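Local atomic coordinates of protein disulfide-isomerase A4 (Rattus norvegicus, PDB entry 3EC3), a protein that catalyses the rearrangement of disulfide bonds in proteins in the endoplasmic reticulum, and is represented here by its noncatalytic b and b' domains. Residues R91-D96 with K107-K112; G119-S124 with A180-D185; P167-A172 with A225-K230. The protein carries 1 engineered substitution. All blocks are in the same frame, centred on the assembly; numbering follows the deposited sequence.

Contact 1 (R91-D96 with K107-K112); sequences RMHVMD and KDYVVK
The ring of Y109 lies beneath selenomethionine M95, a Met-aromatic contact that packs helix 103-113 of the first thioredoxin-like domain against strand 93-96, at one edge of its sheet. M95 CB sits almost squarely over one face, 3.7 Å from the Y109 ring centroid and 8° off the normal, which makes a CH-pi contact. The selenium approaches the base of the same ring obliquely, with M95 SE 3.5 Å from Y109 CB. With CG of M95 anti to the backbone N (chi1 179°), its CB stays over the ring centre while the selenium runs back toward Y109 CB and CG. At the far end of the ring, the hydroxyl reaches the strand backbone between H93 and V94. Y109 OH is 3.4 Å from H93 CB and 3.3 Å from V94 O. A leucine here would probably leave M95 CB without a flat face to rest on and open a gap beside the backbone of H93 and V94. One shell out, L76 touches both M95 and Y109, and H113, one helical turn on, meets the rings of H93 and Y109. H93 pairs with L78 and M95 with L76 through backbone hydrogen bonds, which hold the strand to strand 75-79. Helix 107-112 runs nearly antiparallel to strand 93-96, at 173°, and M95 CA lies 7.8 Å from Y109 CA.

Contact 2 (G119-S124 with A180-D185); sequences GHRKTS and ATEVKD
R121 and E182 meet head-on in a salt bridge that shows how one bidentate pair can join distant parts of a domain. The guanidinium offers its two terminal nitrogens, one to each carboxylate oxygen: R121 NH1 donates to E182 OE1 over 2.9 Å, and R121 NH2 to E182 OE2 over 2.7 Å. Both bonds are nearly straight, at 172° or more. Each oxygen accepts through its syn lone pair, and the two flat groups lie only 6° from coplanar, so the paired bonds resist rotation of either group about its long axis. Reach matters as much as alignment. With CG anti to the backbone N (chi1 173°) and the chain extended to NE, R121 spans the gap to the helix, while E182 extends from the opposite direction.

The arginine end is the tightly packed one. R121 is buried against L135, V137 and Y139 of strand 135-140, and Y179 forms a cation-pi contact with it. Y139 OH also hydrogen-bonds E182 OE2, giving that oxygen a second partner and helping to position the carboxylate. The bidentate pairing and the cation-pi contact probably offset the cost of burying the R121 charge. The helix end is looser: E182 is partly exposed, and just 85 Å² is buried between the segments. The contact ties the weakly bonded edge strand 118-121 to the short helix 180-185, through an end-on bidentate arginine-glutamate salt bridge within the second thioredoxin-like fold.

Contact 3 (P167-A172 with A225-K230); sequences PEYTFA and AFKKGK
K227 reaches back from the end of helix 216-227 to two acceptors in the loop just before strand 170-175, in a surface contact of the second thioredoxin-like domain. Its polar part centres on the ammonium group. K227 NZ donates to E168 OE2 over 2.7 Å in a salt bridge, meeting that oxygen on its anti side, 24° out of the carboxylate plane, and also donates to Y169 OH over 3.0 Å. The lysine chain leaves the helix extended, then bends at chi3 and chi4 to bring the nitrogen to both acceptors.

The aromatic part is an edge-to-face pair: the edge of F226 points at the face of Y169, with centroids 5.5 Å apart and planes at 76°. The nearest atoms are Y169 CZ and F226 CE1, at 3.9 Å. Along with these, E168 CG lies 3.5 Å above the plane of the Y169 ring, over its centre, and V223 touches Y169 from one turn earlier in the helix.

Beyond K227 the helix closes in a Schellman motif at G229. The ammonium group and the F226 ring edge both meet Y169. One ammonium group is thus held by a charged and a neutral acceptor, which probably restrains it more than the salt bridge alone would.

How the contacts relate
The three contacts show how chemistry follows position in two consecutive thioredoxin-like domains. Contact 1 lies in the first, on the opposite side of the chain's centre from contact 2, with centres 27 Å apart; contacts 2 and 3 share the second. Contacts 1 and 3 are surface contacts built around a tyrosine, one largely apolar under a selenomethionine, the other adding a lysine and a glutamate. Contact 2 is partly buried and rests wholly on one charge pair. Contacts 2 and 3 also hold the same sheet: strands 118-121 and 170-175 are neighbours in it, and R121 CB packs 3.7 Å from A172 CB. Their segments alternate along the chain, whereas contact 1 closes before either opens.

Contact 1 (R91-D96 with K107-K112)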
ATOM      1  N   ARG A  91      -9.237   1.561   9.398  1.00 19.89           N
ATOM      2  CA  ARG A  91      -8.272   2.634   9.452  1.00 22.43           C
ATOM      3  C   ARG A  91      -6.977   2.216  10.130  1.00 22.56           C
ATOM      4  O   ARG A  91      -5.930   2.841   9.926  1.00 22.01           O
ATOM      5  CB  ARG A  91      -8.849   3.848  10.175  1.00 24.02           C
ATOM      6  CG  ARG A  91     -10.069   4.432   9.459  1.00 26.90           C
ATOM      7  CD  ARG A  91      -9.641   5.540   8.573  1.00 31.38           C
ATOM      8  NE  ARG A  91     -10.741   6.166   7.847  1.00 35.05           N
ATOM      9  CZ  ARG A  91     -11.303   7.325   8.185  1.00 40.99           C
ATOM     10  NH1 ARG A  91     -10.874   7.991   9.259  1.00 43.40           N
ATOM     11  NH2 ARG A  91     -12.308   7.821   7.450  1.00 43.26           N
HETATM   12  N   MSE A  92      -7.049   1.197  10.980  1.00 22.69           N
HETATM   13  CA  MSE A  92      -5.829   0.730  11.610  1.00 25.60           C
HETATM   14  C   MSE A  92      -5.778  -0.753  11.692  1.00 24.20           C
HETATM   15  O   MSE A  92      -6.812  -1.405  11.894  1.00 23.72           O
HETATM   16  CB  MSE A  92      -5.606   1.354  12.999  1.00 25.39           C
HETATM   17  CG  MSE A  92      -6.801   1.683  13.825  1.00 29.67           C
HETATM   18 SE   MSE A  92      -6.015   2.778  15.334  0.70 36.54          SE
HETATM   19  CE  MSE A  92      -6.577   4.473  14.686  1.00 36.44           C
ATOM     20  N   HIS A  93      -4.585  -1.295  11.501  1.00 21.79           N
ATOM     21  CA  HIS A  93      -4.323  -2.686  11.856  1.00 21.76           C
ATOM     22  C   HIS A  93      -3.509  -2.662  13.134  1.00 21.33           C
ATOM     23  O   HIS A  93      -2.481  -1.996  13.173  1.00 20.27           O
ATOM     24  CB  HIS A  93      -3.574  -3.364  10.729  1.00 22.10           C
ATOM     25  CG  HIS A  93      -4.484  -3.806   9.613  1.00 22.68           C
ATOM     26  ND1 HIS A  93      -4.674  -3.064   8.477  1.00 25.84           N
ATOM     27  CD2 HIS A  93      -5.239  -4.916   9.467  1.00 26.19           C
ATOM     28  CE1 HIS A  93      -5.494  -3.704   7.657  1.00 26.67           C
ATOM     29  NE2 HIS A  93      -5.846  -4.834   8.230  1.00 29.73           N
ATOM     30  N   VAL A  94      -3.978  -3.382  14.168  1.00 20.28           N
ATOM     31  CA  VAL A  94      -3.402  -3.310  15.501  1.00 20.66           C
ATOM     32  C   VAL A  94      -2.958  -4.702  15.971  1.00 22.23           C
ATOM     33  O   VAL A  94      -3.752  -5.668  15.899  1.00 22.18           O
ATOM     34  CB  VAL A  94      -4.418  -2.707  16.505  1.00 20.95           C
ATOM     35  CG1 VAL A  94      -3.821  -2.618  17.898  1.00 20.25           C
ATOM     36  CG2 VAL A  94      -4.851  -1.295  16.046  1.00 20.75           C
HETATM   37  N   MSE A  95      -1.696  -4.815  16.391  1.00 21.64           N
HETATM   38  CA  MSE A  95      -1.134  -6.072  16.890  1.00 24.01           C
HETATM   39  C   MSE A  95      -0.648  -5.871  18.319  1.00 23.15           C
HETATM   40  O   MSE A  95      -0.016  -4.865  18.611  1.00 20.68           O
HETATM   41  CB  MSE A  95       0.041  -6.531  16.035  1.00 22.65           C
HETATM   42  CG  MSE A  95       0.689  -7.829  16.532  1.00 27.36           C
HETATM   43 SE   MSE A  95       2.241  -8.240  15.446  0.70 31.03          SE
HETATM   44  CE  MSE A  95       3.218  -6.864  15.790  1.00 33.64           C
ATOM     45  N   ASP A  96      -0.979  -6.816  19.201  1.00 22.63           N
ATOM     46  CA  ASP A  96      -0.456  -6.801  20.574  1.00 24.12           C
ATOM     47  C   ASP A  96       1.026  -7.054  20.524  1.00 23.20           C
ATOM     48  O   ASP A  96       1.466  -7.952  19.812  1.00 22.33           O
ATOM     49  CB  ASP A  96      -1.100  -7.908  21.458  1.00 25.18           C
ATOM     50  CG  ASP A  96      -2.613  -7.748  21.620  1.00 30.76           C
ATOM     51  OD1 ASP A  96      -3.169  -6.700  21.198  1.00 37.60           O
ATOM     52  OD2 ASP A  96      -3.267  -8.675  22.190  1.00 37.70           O
ATOM     53  N   LYS A 107       7.851  -8.336  12.502  1.00 23.71           N
ATOM     54  CA  LYS A 107       8.358  -8.142  11.155  1.00 24.15           C
ATOM     55  C   LYS A 107       7.363  -8.702  10.134  1.00 23.91           C
ATOM     56  O   LYS A 107       7.044  -8.031   9.167  1.00 22.03           O
ATOM     57  CB  LYS A 107       9.765  -8.757  11.041  1.00 23.82           C
ATOM     58  CG  LYS A 107      10.308  -8.911   9.627  1.00 27.78           C
ATOM     59  CD  LYS A 107      11.790  -9.395   9.562  1.00 27.50           C
ATOM     60  CE  LYS A 107      12.444  -9.731  10.959  1.00 31.54           C
ATOM     61  NZ  LYS A 107      13.700 -10.582  10.860  1.00 33.12           N
ATOM     62  N   ASP A 108       6.859  -9.914  10.376  1.00 24.12           N
ATOM     63  CA  ASP A 108       5.819 -10.503   9.535  1.00 24.73           C
ATOM     64  C   ASP A 108       4.557  -9.647   9.402  1.00 23.67           C
ATOM     65  O   ASP A 108       4.061  -9.481   8.296  1.00 23.20           O
ATOM     66  CB  ASP A 108       5.440 -11.892  10.061  1.00 25.00           C
ATOM     67  CG  ASP A 108       6.494 -12.950   9.757  1.00 27.01           C
ATOM     68  OD1 ASP A 108       7.537 -12.653   9.125  1.00 26.68           O
ATOM     69  OD2 ASP A 108       6.268 -14.096  10.171  1.00 28.75           O
ATOM     70  N   TYR A 109       4.033  -9.127  10.522  1.00 23.49           N
ATOM     71  CA  TYR A 109       2.783  -8.332  10.521  1.00 22.55           C
ATOM     72  C   TYR A 109       2.943  -7.040   9.692  1.00 22.64           C
ATOM     73  O   TYR A 109       2.021  -6.633   8.950  1.00 23.00           O
ATOM     74  CB  TYR A 109       2.398  -7.969  11.952  1.00 22.52           C
ATOM     75  CG  TYR A 109       1.001  -7.427  12.153  1.00 22.11           C
ATOM     76  CD1 TYR A 109       0.772  -6.065  12.199  1.00 20.74           C
ATOM     77  CD2 TYR A 109      -0.082  -8.289  12.325  1.00 21.45           C
ATOM     78  CE1 TYR A 109      -0.500  -5.555  12.412  1.00 22.17           C
ATOM     79  CE2 TYR A 109      -1.355  -7.802  12.532  1.00 23.36           C
ATOM     80  CZ  TYR A 109      -1.551  -6.425  12.573  1.00 21.97           C
ATOM     81  OH  TYR A 109      -2.809  -5.924  12.765  1.00 23.44           O
ATOM     82  N   VAL A 110       4.093  -6.386   9.841  1.00 22.10           N
ATOM     83  CA  VAL A 110       4.414  -5.175   9.062  1.00 21.64           C
ATOM     84  C   VAL A 110       4.435  -5.499   7.569  1.00 22.14           C
ATOM     85  O   VAL A 110       3.827  -4.817   6.782  1.00 22.09           O
ATOM     86  CB  VAL A 110       5.779  -4.564   9.505  1.00 21.86           C
ATOM     87  CG1 VAL A 110       6.191  -3.470   8.552  1.00 21.19           C
ATOM     88  CG2 VAL A 110       5.677  -4.032  10.943  1.00 20.17           C
ATOM     89  N   VAL A 111       5.130  -6.568   7.181  1.00 23.37           N
ATOM     90  CA  VAL A 111       5.198  -6.920   5.751  1.00 23.98           C
ATOM     91  C   VAL A 111       3.787  -7.256   5.238  1.00 24.26           C
ATOM     92  O   VAL A 111       3.350  -6.697   4.241  1.00 25.56           O
ATOM     93  CB  VAL A 111       6.253  -8.039   5.452  1.00 24.34           C
ATOM     94  CG1 VAL A 111       6.202  -8.494   3.968  1.00 25.87           C
ATOM     95  CG2 VAL A 111       7.673  -7.543   5.794  1.00 23.32           C
ATOM     96  N   LYS A 112       3.075  -8.089   5.975  1.00 24.59           N
ATOM     97  CA  LYS A 112       1.720  -8.476   5.638  1.00 25.05           C
ATOM     98  C   LYS A 112       0.826  -7.274   5.387  1.00 25.11           C
ATOM     99  O   LYS A 112       0.132  -7.221   4.358  1.00 25.46           O
ATOM    100  CB  LYS A 112       1.132  -9.365   6.742  1.00 24.65           C
ATOM    101  CG  LYS A 112      -0.332  -9.757   6.496  1.00 27.63           C
ATOM    102  CD  LYS A 112      -0.768 -10.883   7.385  1.00 28.37           C
ATOM    103  CE  LYS A 112      -2.241 -11.221   7.171  1.00 30.64           C
ATOM    104  NZ  LYS A 112      -2.709 -12.215   8.213  1.00 33.09           N
TER

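Contact 2 (G119-S124 with A180-D185)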
ATOM      1  N   GLY A 119      -2.862   0.862  -3.639  1.00 14.34           N
ATOM      2  CA  GLY A 119      -1.834   1.866  -3.412  1.00 15.90           C
ATOM      3  C   GLY A 119      -1.348   2.451  -4.712  1.00 16.65           C
ATOM      4  O   GLY A 119      -1.901   2.159  -5.777  1.00 15.86           O
ATOM      5  N   HIS A 120      -0.311   3.280  -4.620  1.00 16.39           N
ATOM      6  CA  HIS A 120       0.256   3.975  -5.786  1.00 16.97           C
ATOM      7  C   HIS A 120       1.649   3.396  -6.055  1.00 17.82           C
ATOM      8  O   HIS A 120       2.571   3.576  -5.253  1.00 18.43           O
ATOM      9  CB  HIS A 120       0.372   5.496  -5.523  1.00 17.57           C
ATOM     10  CG  HIS A 120       0.951   6.281  -6.679  1.00 18.34           C
ATOM     11  ND1 HIS A 120       1.299   7.606  -6.559  1.00 19.41           N
ATOM     12  CD2 HIS A 120       1.230   5.932  -7.955  1.00 17.44           C
ATOM     13  CE1 HIS A 120       1.780   8.048  -7.713  1.00 18.55           C
ATOM     14  NE2 HIS A 120       1.719   7.058  -8.589  1.00 21.36           N
ATOM     15  N   ARG A 121       1.751   2.637  -7.147  1.00 16.70           N
ATOM     16  CA  ARG A 121       3.020   2.040  -7.582  1.00 17.92           C
ATOM     17  C   ARG A 121       3.795   3.111  -8.338  1.00 19.00           C
ATOM     18  O   ARG A 121       3.285   3.716  -9.274  1.00 18.75           O
ATOM     19  CB  ARG A 121       2.748   0.811  -8.461  1.00 17.35           C
ATOM     20  CG  ARG A 121       4.019   0.198  -9.117  1.00 19.37           C
ATOM     21  CD  ARG A 121       3.523  -0.869 -10.060  1.00 21.99           C
ATOM     22  NE  ARG A 121       4.582  -1.566 -10.792  1.00 21.15           N
ATOM     23  CZ  ARG A 121       4.738  -1.493 -12.108  1.00 21.84           C
ATOM     24  NH1 ARG A 121       5.686  -2.201 -12.698  1.00 19.74           N
ATOM     25  NH2 ARG A 121       3.934  -0.719 -12.841  1.00 24.02           N
ATOM     26  N   LYS A 122       5.019   3.352  -7.889  1.00 20.30           N
ATOM     27  CA  LYS A 122       5.858   4.413  -8.384  1.00 22.22           C
ATOM     28  C   LYS A 122       7.179   3.797  -8.790  1.00 23.30           C
ATOM     29  O   LYS A 122       7.639   2.873  -8.147  1.00 22.40           O
ATOM     30  CB  LYS A 122       6.116   5.409  -7.260  1.00 22.55           C
ATOM     31  CG  LYS A 122       4.920   6.251  -6.904  1.00 23.78           C
ATOM     32  CD  LYS A 122       5.306   7.397  -6.016  1.00 26.61           C
ATOM     33  CE  LYS A 122       5.390   6.985  -4.578  1.00 31.25           C
ATOM     34  NZ  LYS A 122       5.148   8.189  -3.731  1.00 32.14           N
ATOM     35  N   THR A 123       7.811   4.314  -9.843  1.00 25.37           N
ATOM     36  CA  THR A 123       9.174   3.869 -10.160  1.00 26.67           C
ATOM     37  C   THR A 123      10.129   3.949  -8.939  1.00 28.26           C
ATOM     38  O   THR A 123      11.066   3.157  -8.831  1.00 28.79           O
ATOM     39  CB  THR A 123       9.775   4.616 -11.384  1.00 27.20           C
ATOM     40  OG1 THR A 123       9.701   6.035 -11.183  1.00 27.98           O
ATOM     41  CG2 THR A 123       9.042   4.236 -12.663  1.00 26.28           C
ATOM     42  N   SER A 124       9.870   4.881  -8.016  1.00 29.38           N
ATOM     43  CA  SER A 124      10.626   4.964  -6.762  1.00 30.62           C
ATOM     44  C   SER A 124      10.301   3.899  -5.680  1.00 31.02           C
ATOM     45  O   SER A 124      11.085   3.681  -4.757  1.00 32.60           O
ATOM     46  CB  SER A 124      10.552   6.381  -6.178  1.00 30.52           C
ATOM     47  OG  SER A 124       9.230   6.727  -5.805  1.00 34.18           O
ATOM     48  N   ALA A 180       5.762   5.333 -18.808  1.00 35.18           N
ATOM     49  CA  ALA A 180       5.665   5.476 -20.273  1.00 35.85           C
ATOM     50  C   ALA A 180       6.220   4.274 -21.051  1.00 36.31           C
ATOM     51  O   ALA A 180       5.543   3.712 -21.941  1.00 36.20           O
ATOM     52  CB  ALA A 180       6.340   6.783 -20.733  1.00 35.29           C
ATOM     53  N   THR A 181       7.441   3.875 -20.712  1.00 36.53           N
ATOM     54  CA  THR A 181       8.086   2.826 -21.484  1.00 37.66           C
ATOM     55  C   THR A 181       7.561   1.434 -21.144  1.00 37.47           C
ATOM     56  O   THR A 181       7.484   0.589 -22.024  1.00 38.13           O
ATOM     57  CB  THR A 181       9.653   2.946 -21.560  1.00 37.57           C
ATOM     58  OG1 THR A 181      10.223   1.652 -21.777  1.00 38.23           O
ATOM     59  CG2 THR A 181      10.252   3.558 -20.295  1.00 39.09           C
ATOM     60  N   GLU A 182       7.154   1.210 -19.892  1.00 37.83           N
ATOM     61  CA  GLU A 182       6.415   0.001 -19.545  1.00 37.48           C
ATOM     62  C   GLU A 182       5.117  -0.096 -20.363  1.00 37.38           C
ATOM     63  O   GLU A 182       4.785  -1.187 -20.856  1.00 37.47           O
ATOM     64  CB  GLU A 182       6.097  -0.033 -18.039  1.00 37.12           C
ATOM     65  CG  GLU A 182       5.408  -1.297 -17.600  1.00 38.67           C
ATOM     66  CD  GLU A 182       5.326  -1.385 -16.111  1.00 39.21           C
ATOM     67  OE1 GLU A 182       6.209  -2.027 -15.518  1.00 40.39           O
ATOM     68  OE2 GLU A 182       4.410  -0.774 -15.529  1.00 40.57           O
ATOM     69  N   VAL A 183       4.389   1.057 -20.493  1.00 37.66           N
ATOM     70  CA  VAL A 183       3.121   1.130 -21.244  1.00 38.21           C
ATOM     71  C   VAL A 183       3.285   0.903 -22.757  1.00 39.55           C
ATOM     72  O   VAL A 183       2.451   0.232 -23.387  1.00 39.66           O
ATOM     73  CB  VAL A 183       2.429   2.495 -20.989  1.00 38.68           C
ATOM     74  CG1 VAL A 183       1.239   2.724 -21.940  1.00 37.68           C
ATOM     75  CG2 VAL A 183       1.986   2.592 -19.511  1.00 37.66           C
ATOM     76  N   LYS A 184       4.349   1.476 -23.332  1.00 39.38           N
ATOM     77  CA  LYS A 184       4.681   1.274 -24.733  1.00 40.79           C
ATOM     78  C   LYS A 184       4.916  -0.213 -24.954  1.00 41.14           C
ATOM     79  O   LYS A 184       4.304  -0.830 -25.842  1.00 41.50           O
ATOM     80  CB  LYS A 184       5.936   2.071 -25.097  1.00 40.48           C
ATOM     81  CG  LYS A 184       6.335   1.989 -26.554  1.00 41.63           C
ATOM     82  CD  LYS A 184       7.613   2.796 -26.804  1.00 43.92           C
ATOM     83  CE  LYS A 184       7.366   4.340 -26.657  1.00 45.26           C
ATOM     84  NZ  LYS A 184       7.374   4.827 -25.208  1.00 46.56           N
ATOM     85  N   ASP A 185       5.770  -0.786 -24.105  1.00 41.95           N
ATOM     86  CA  ASP A 185       6.155  -2.198 -24.171  1.00 42.67           C
ATOM     87  C   ASP A 185       4.998  -3.192 -23.974  1.00 42.74           C
ATOM     88  O   ASP A 185       5.058  -4.333 -24.461  1.00 42.59           O
ATOM     89  CB  ASP A 185       7.291  -2.477 -23.176  1.00 43.11           C
ATOM     90  CG  ASP A 185       8.575  -1.724 -23.529  1.00 44.58           C
ATOM     91  OD1 ASP A 185       8.656  -1.126 -24.628  1.00 46.03           O
ATOM     92  OD2 ASP A 185       9.511  -1.732 -22.706  1.00 47.38           O
TER

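Contact 3 (P167-A172 with A225-K230)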
ATOM      1  N   PRO A 167      -8.426 -10.823  -3.242  1.00 19.02           N
ATOM      2  CA  PRO A 167      -7.356 -10.581  -2.289  1.00 19.20           C
ATOM      3  C   PRO A 167      -6.085 -11.352  -2.618  1.00 18.78           C
ATOM      4  O   PRO A 167      -5.025 -11.064  -2.064  1.00 17.14           O
ATOM      5  CB  PRO A 167      -7.966 -11.059  -0.970  1.00 20.15           C
ATOM      6  CG  PRO A 167      -9.018 -12.104  -1.384  1.00 20.65           C
ATOM      7  CD  PRO A 167      -9.609 -11.439  -2.589  1.00 20.19           C
ATOM      8  N   GLU A 168      -6.203 -12.357  -3.484  1.00 18.17           N
ATOM      9  CA  GLU A 168      -5.067 -13.187  -3.870  1.00 17.97           C
ATOM     10  C   GLU A 168      -4.096 -12.472  -4.836  1.00 18.36           C
ATOM     11  O   GLU A 168      -2.953 -12.952  -5.060  1.00 17.42           O
ATOM     12  CB  GLU A 168      -5.574 -14.474  -4.520  1.00 18.24           C
ATOM     13  CG  GLU A 168      -6.315 -14.229  -5.845  1.00 18.46           C
ATOM     14  CD  GLU A 168      -7.834 -14.112  -5.676  1.00 22.77           C
ATOM     15  OE1 GLU A 168      -8.305 -13.761  -4.565  1.00 21.59           O
ATOM     16  OE2 GLU A 168      -8.562 -14.410  -6.646  1.00 19.79           O
ATOM     17  N   TYR A 169      -4.527 -11.321  -5.392  1.00 17.17           N
ATOM     18  CA  TYR A 169      -3.651 -10.501  -6.236  1.00 16.83           C
ATOM     19  C   TYR A 169      -3.442  -9.134  -5.575  1.00 17.28           C
ATOM     20  O   TYR A 169      -4.307  -8.682  -4.829  1.00 16.93           O
ATOM     21  CB  TYR A 169      -4.286 -10.280  -7.624  1.00 18.46           C
ATOM     22  CG  TYR A 169      -4.712 -11.577  -8.292  1.00 19.23           C
ATOM     23  CD1 TYR A 169      -3.905 -12.723  -8.210  1.00 19.35           C
ATOM     24  CD2 TYR A 169      -5.912 -11.654  -9.011  1.00 21.73           C
ATOM     25  CE1 TYR A 169      -4.277 -13.944  -8.830  1.00 21.29           C
ATOM     26  CE2 TYR A 169      -6.297 -12.867  -9.641  1.00 21.48           C
ATOM     27  CZ  TYR A 169      -5.486 -13.990  -9.545  1.00 20.70           C
ATOM     28  OH  TYR A 169      -5.885 -15.160 -10.156  1.00 20.99           O
ATOM     29  N   THR A 170      -2.306  -8.511  -5.864  1.00 16.15           N
ATOM     30  CA  THR A 170      -2.005  -7.118  -5.425  1.00 15.36           C
ATOM     31  C   THR A 170      -2.470  -6.180  -6.559  1.00 16.22           C
ATOM     32  O   THR A 170      -2.294  -6.509  -7.731  1.00 16.94           O
ATOM     33  CB  THR A 170      -0.513  -6.960  -5.185  1.00 15.62           C
ATOM     34  OG1 THR A 170      -0.056  -8.011  -4.290  1.00 13.70           O
ATOM     35  CG2 THR A 170      -0.181  -5.568  -4.619  1.00 14.98           C
ATOM     36  N   PHE A 171      -3.135  -5.069  -6.215  1.00 15.23           N
ATOM     37  CA  PHE A 171      -3.619  -4.097  -7.222  1.00 15.57           C
ATOM     38  C   PHE A 171      -2.944  -2.777  -6.889  1.00 16.83           C
ATOM     39  O   PHE A 171      -2.694  -2.471  -5.697  1.00 16.52           O
ATOM     40  CB  PHE A 171      -5.116  -3.891  -7.114  1.00 14.04           C
ATOM     41  CG  PHE A 171      -5.980  -5.065  -7.591  1.00 17.68           C
ATOM     42  CD1 PHE A 171      -6.044  -6.259  -6.901  1.00 16.79           C
ATOM     43  CD2 PHE A 171      -6.785  -4.916  -8.725  1.00 16.27           C
ATOM     44  CE1 PHE A 171      -6.871  -7.310  -7.337  1.00 16.39           C
ATOM     45  CE2 PHE A 171      -7.618  -5.968  -9.178  1.00 13.90           C
ATOM     46  CZ  PHE A 171      -7.655  -7.163  -8.486  1.00 14.38           C
ATOM     47  N   ALA A 172      -2.617  -2.010  -7.923  1.00 16.81           N
ATOM     48  CA  ALA A 172      -2.028  -0.682  -7.714  1.00 16.82           C
ATOM     49  C   ALA A 172      -2.447   0.219  -8.854  1.00 18.13           C
ATOM     50  O   ALA A 172      -2.703  -0.271  -9.990  1.00 19.24           O
ATOM     51  CB  ALA A 172      -0.503  -0.781  -7.656  1.00 16.81           C
ATOM     52  N   ALA A 225     -10.308 -13.365 -16.543  1.00 35.02           N
ATOM     53  CA  ALA A 225      -9.775 -14.077 -17.718  1.00 35.02           C
ATOM     54  C   ALA A 225      -8.331 -14.509 -17.438  1.00 34.73           C
ATOM     55  O   ALA A 225      -7.919 -15.636 -17.803  1.00 35.64           O
ATOM     56  CB  ALA A 225      -9.874 -13.228 -18.965  1.00 34.09           C
ATOM     57  N   PHE A 226      -7.595 -13.637 -16.745  1.00 33.50           N
ATOM     58  CA  PHE A 226      -6.252 -13.951 -16.267  1.00 32.74           C
ATOM     59  C   PHE A 226      -6.243 -15.180 -15.359  1.00 31.80           C
ATOM     60  O   PHE A 226      -5.450 -16.092 -15.561  1.00 31.75           O
ATOM     61  CB  PHE A 226      -5.617 -12.779 -15.512  1.00 32.54           C
ATOM     62  CG  PHE A 226      -4.350 -13.170 -14.753  1.00 32.70           C
ATOM     63  CD1 PHE A 226      -4.381 -13.392 -13.374  1.00 31.51           C
ATOM     64  CD2 PHE A 226      -3.143 -13.342 -15.434  1.00 35.14           C
ATOM     65  CE1 PHE A 226      -3.227 -13.752 -12.690  1.00 32.90           C
ATOM     66  CE2 PHE A 226      -1.975 -13.723 -14.762  1.00 36.14           C
ATOM     67  CZ  PHE A 226      -2.010 -13.927 -13.394  1.00 34.29           C
ATOM     68  N   LYS A 227      -7.128 -15.174 -14.361  1.00 31.17           N
ATOM     69  CA  LYS A 227      -7.242 -16.226 -13.353  1.00 30.95           C
ATOM     70  C   LYS A 227      -7.496 -17.564 -14.006  1.00 31.18           C
ATOM     71  O   LYS A 227      -6.930 -18.601 -13.603  1.00 30.38           O
ATOM     72  CB  LYS A 227      -8.428 -15.914 -12.444  1.00 30.44           C
ATOM     73  CG  LYS A 227      -8.684 -16.929 -11.332  1.00 31.22           C
ATOM     74  CD  LYS A 227      -9.880 -16.443 -10.524  1.00 33.57           C
ATOM     75  CE  LYS A 227      -9.608 -16.327  -9.032  1.00 36.80           C
ATOM     76  NZ  LYS A 227      -8.177 -16.173  -8.593  1.00 33.80           N
ATOM     77  N   LYS A 228      -8.376 -17.522 -15.000  1.00 32.63           N
ATOM     78  CA  LYS A 228      -8.844 -18.706 -15.719  1.00 32.56           C
ATOM     79  C   LYS A 228      -7.883 -19.149 -16.819  1.00 33.66           C
ATOM     80  O   LYS A 228      -8.153 -20.132 -17.518  1.00 32.38           O
ATOM     81  CB  LYS A 228     -10.228 -18.425 -16.300  1.00 32.68           C
ATOM     82  CG  LYS A 228     -11.359 -18.509 -15.289  1.00 33.83           C
ATOM     83  CD  LYS A 228     -12.713 -18.342 -15.984  1.00 39.80           C
ATOM     84  CE  LYS A 228     -13.641 -17.421 -15.187  1.00 42.64           C
ATOM     85  NZ  LYS A 228     -14.473 -16.528 -16.076  1.00 45.93           N
ATOM     86  N   GLY A 229      -6.767 -18.431 -16.959  1.00 34.42           N
ATOM     87  CA  GLY A 229      -5.745 -18.750 -17.953  1.00 35.55           C
ATOM     88  C   GLY A 229      -6.176 -18.496 -19.386  1.00 36.25           C
ATOM     89  O   GLY A 229      -5.748 -19.210 -20.284  1.00 36.36           O
ATOM     90  N   LYS A 230      -7.016 -17.483 -19.605  1.00 37.07           N
ATOM     91  CA  LYS A 230      -7.606 -17.232 -20.929  1.00 38.15           C
ATOM     92  C   LYS A 230      -6.908 -16.118 -21.714  1.00 38.67           C
ATOM     93  O   LYS A 230      -7.322 -15.791 -22.835  1.00 38.84           O
ATOM     94  CB  LYS A 230      -9.102 -16.943 -20.800  1.00 37.90           C
ATOM     95  CG  LYS A 230      -9.942 -18.176 -20.568  1.00 41.26           C
ATOM     96  CD  LYS A 230     -11.254 -17.859 -19.858  1.00 44.81           C
ATOM     97  CE  LYS A 230     -12.188 -16.978 -20.688  1.00 45.99           C
ATOM     98  NZ  LYS A 230     -13.615 -17.209 -20.299  1.00 46.35           N
TER